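Local coordinates for protein alkaline phosphatase (Antarctic bacterium, PDB 2IUC) that probably hydrolyses phosphate monoesters at alkaline pH, as in other alkaline phosphatases, and binds zinc and magnesium ions, at residues 154-159 with 177-182. Sequence-based numbering, arbitrary orientation.
Sequences IAMDMT and RKDKKD. With MG (magnesium ion), chain F.
Ala155 sets its CB at the edge of the Arg177 guanidinium, 3.9 Å from NH1 and near the plane of the group. Met156 follows on helix 151-157 and gives most of this segment's share of the contact. Its CG stands anti to the backbone N (chi1 -173°), and bends at chi2 and chi3 bring Met156 CE over one face of the guanidinium, 3.7 Å from Arg177 NH2. Met156 CE also meets Lys181 CD at 3.8 Å, and the methionine crosses both long side chains at about a right angle. Asp157 serves another site: its OD2 binds a magnesium ion at 2.5 Å, together with Glu153, the backbone O of His144 and three waters. Thr159 OG1 turns back to bond Met156 O at 2.7 Å.

The facing loop contains a type I turn from Arg177 to Lys180; there Arg177 grips Asp179 side-on. Arg177 NE bonds Asp179 OD1, and Arg177 NH2 reaches Asp179 OD2 almost straight at 2.7 Å, a salt bridge. Lys181 N reaches Asp179 OD1 from the face opposite to Arg177 NE, closing an Asx turn. Arg177 NH1 bonds Glu152 O and Tyr173 O, tying the loop to helices 151-157 and 172-175. Replacing this arginine, a leucine here would probably leave the Asp179 carboxylate without its main charged mate and Glu152 O without this donor. No hydrogen bond joins the two segments directly; Ala155 and Met156 carbons meet a guanidinium held by its own bonds, and Met156 also touches Lys181 carbon to carbon.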
# COMPACT_ATOMS: atom_id res chain seq x y z
N ILE A 154 -8.07 21.30 25.52
CA ILE A 154 -7.70 21.45 24.07
C ILE A 154 -8.44 22.64 23.45
O ILE A 154 -7.84 23.49 22.82
CB ILE A 154 -7.92 20.08 23.29
CG1 ILE A 154 -6.82 19.03 23.69
CG2 ILE A 154 -7.99 20.31 21.74
CD1 ILE A 154 -7.25 17.60 23.55
N ALA A 155 -9.75 22.75 23.69
CA ALA A 155 -10.48 23.90 23.17
C ALA A 155 -9.88 25.22 23.68
O ALA A 155 -9.69 26.18 22.88
CB ALA A 155 -12.04 23.80 23.48
N MET A 156 -9.56 25.26 24.98
CA MET A 156 -8.95 26.44 25.57
C MET A 156 -7.55 26.67 24.97
O MET A 156 -7.14 27.79 24.83
CB MET A 156 -8.86 26.33 27.13
CG MET A 156 -8.39 27.59 27.86
SD MET A 156 -9.45 29.04 27.56
CE MET A 156 -10.86 28.57 28.63
N ASP A 157 -6.83 25.61 24.67
CA ASP A 157 -5.55 25.77 23.98
C ASP A 157 -5.59 26.52 22.64
O ASP A 157 -4.58 27.06 22.19
CB ASP A 157 -4.90 24.43 23.73
CG ASP A 157 -4.30 23.82 24.99
OD1 ASP A 157 -4.30 24.49 26.05
OD2 ASP A 157 -3.82 22.68 24.96
N MET A 158 -6.72 26.49 21.96
CA MET A 158 -6.80 27.21 20.70
C MET A 158 -6.66 28.72 20.89
O MET A 158 -6.17 29.43 19.98
CB MET A 158 -8.08 26.92 19.94
CG MET A 158 -7.85 27.21 18.37
SD MET A 158 -9.45 27.19 17.82
CE MET A 158 -9.52 25.46 17.22
N THR A 159 -7.09 29.21 22.08
CA THR A 159 -6.97 30.59 22.45
C THR A 159 -5.52 31.01 22.50
O THR A 159 -5.26 32.20 22.41
CB THR A 159 -7.69 30.97 23.83
OG1 THR A 159 -6.92 30.48 24.94
CG2 THR A 159 -9.06 30.42 23.86
N ARG A 177 -19.09 24.09 29.08
CA ARG A 177 -17.93 23.52 29.76
C ARG A 177 -18.11 23.35 31.27
O ARG A 177 -18.93 24.02 31.87
CB ARG A 177 -16.72 24.41 29.52
CG ARG A 177 -16.36 24.56 28.01
CD ARG A 177 -15.53 25.78 27.82
NE ARG A 177 -14.35 25.74 28.69
CZ ARG A 177 -13.18 25.16 28.41
NH1 ARG A 177 -12.97 24.54 27.24
NH2 ARG A 177 -12.22 25.16 29.32
N LYS A 178 -17.33 22.46 31.88
CA LYS A 178 -17.36 22.26 33.37
C LYS A 178 -17.01 23.56 34.10
O LYS A 178 -17.62 23.93 35.11
CB LYS A 178 -16.32 21.18 33.80
CG LYS A 178 -16.58 19.76 33.32
CD LYS A 178 -17.99 19.31 33.66
CE LYS A 178 -18.16 17.81 33.46
NZ LYS A 178 -19.55 17.38 33.82
N ASP A 179 -16.03 24.27 33.54
CA ASP A 179 -15.55 25.53 34.10
C ASP A 179 -16.44 26.75 33.76
O ASP A 179 -16.18 27.85 34.19
CB ASP A 179 -14.08 25.71 33.70
CG ASP A 179 -13.89 26.09 32.17
OD1 ASP A 179 -14.88 26.28 31.41
OD2 ASP A 179 -12.71 26.25 31.76
N LYS A 180 -17.49 26.57 32.97
CA LYS A 180 -18.48 27.62 32.76
C LYS A 180 -18.02 28.76 31.85
O LYS A 180 -18.81 29.64 31.51
N LYS A 181 -16.74 28.72 31.44
CA LYS A 181 -16.14 29.75 30.57
C LYS A 181 -16.68 29.80 29.16
O LYS A 181 -17.08 28.79 28.58
CB LYS A 181 -14.64 29.62 30.55
CG LYS A 181 -14.02 29.93 31.91
CD LYS A 181 -12.57 29.55 31.89
CE LYS A 181 -11.88 30.04 33.14
NZ LYS A 181 -10.70 29.15 33.40
N ASP A 182 -16.76 31.01 28.64
CA ASP A 182 -17.14 31.20 27.25
C ASP A 182 -15.86 31.38 26.41
O ASP A 182 -15.30 32.49 26.34
CB ASP A 182 -18.11 32.38 27.02
CG ASP A 182 -18.35 32.61 25.53
OD1 ASP A 182 -17.34 32.59 24.81
OD2 ASP A 182 -19.50 32.71 25.05
MG MG F . -2.48 22.58 27.07
O HOH W 1 -2.70 24.24 28.63
O HOH W 2 -0.55 22.15 28.44
O HOH W 3 -0.74 24.22 26.26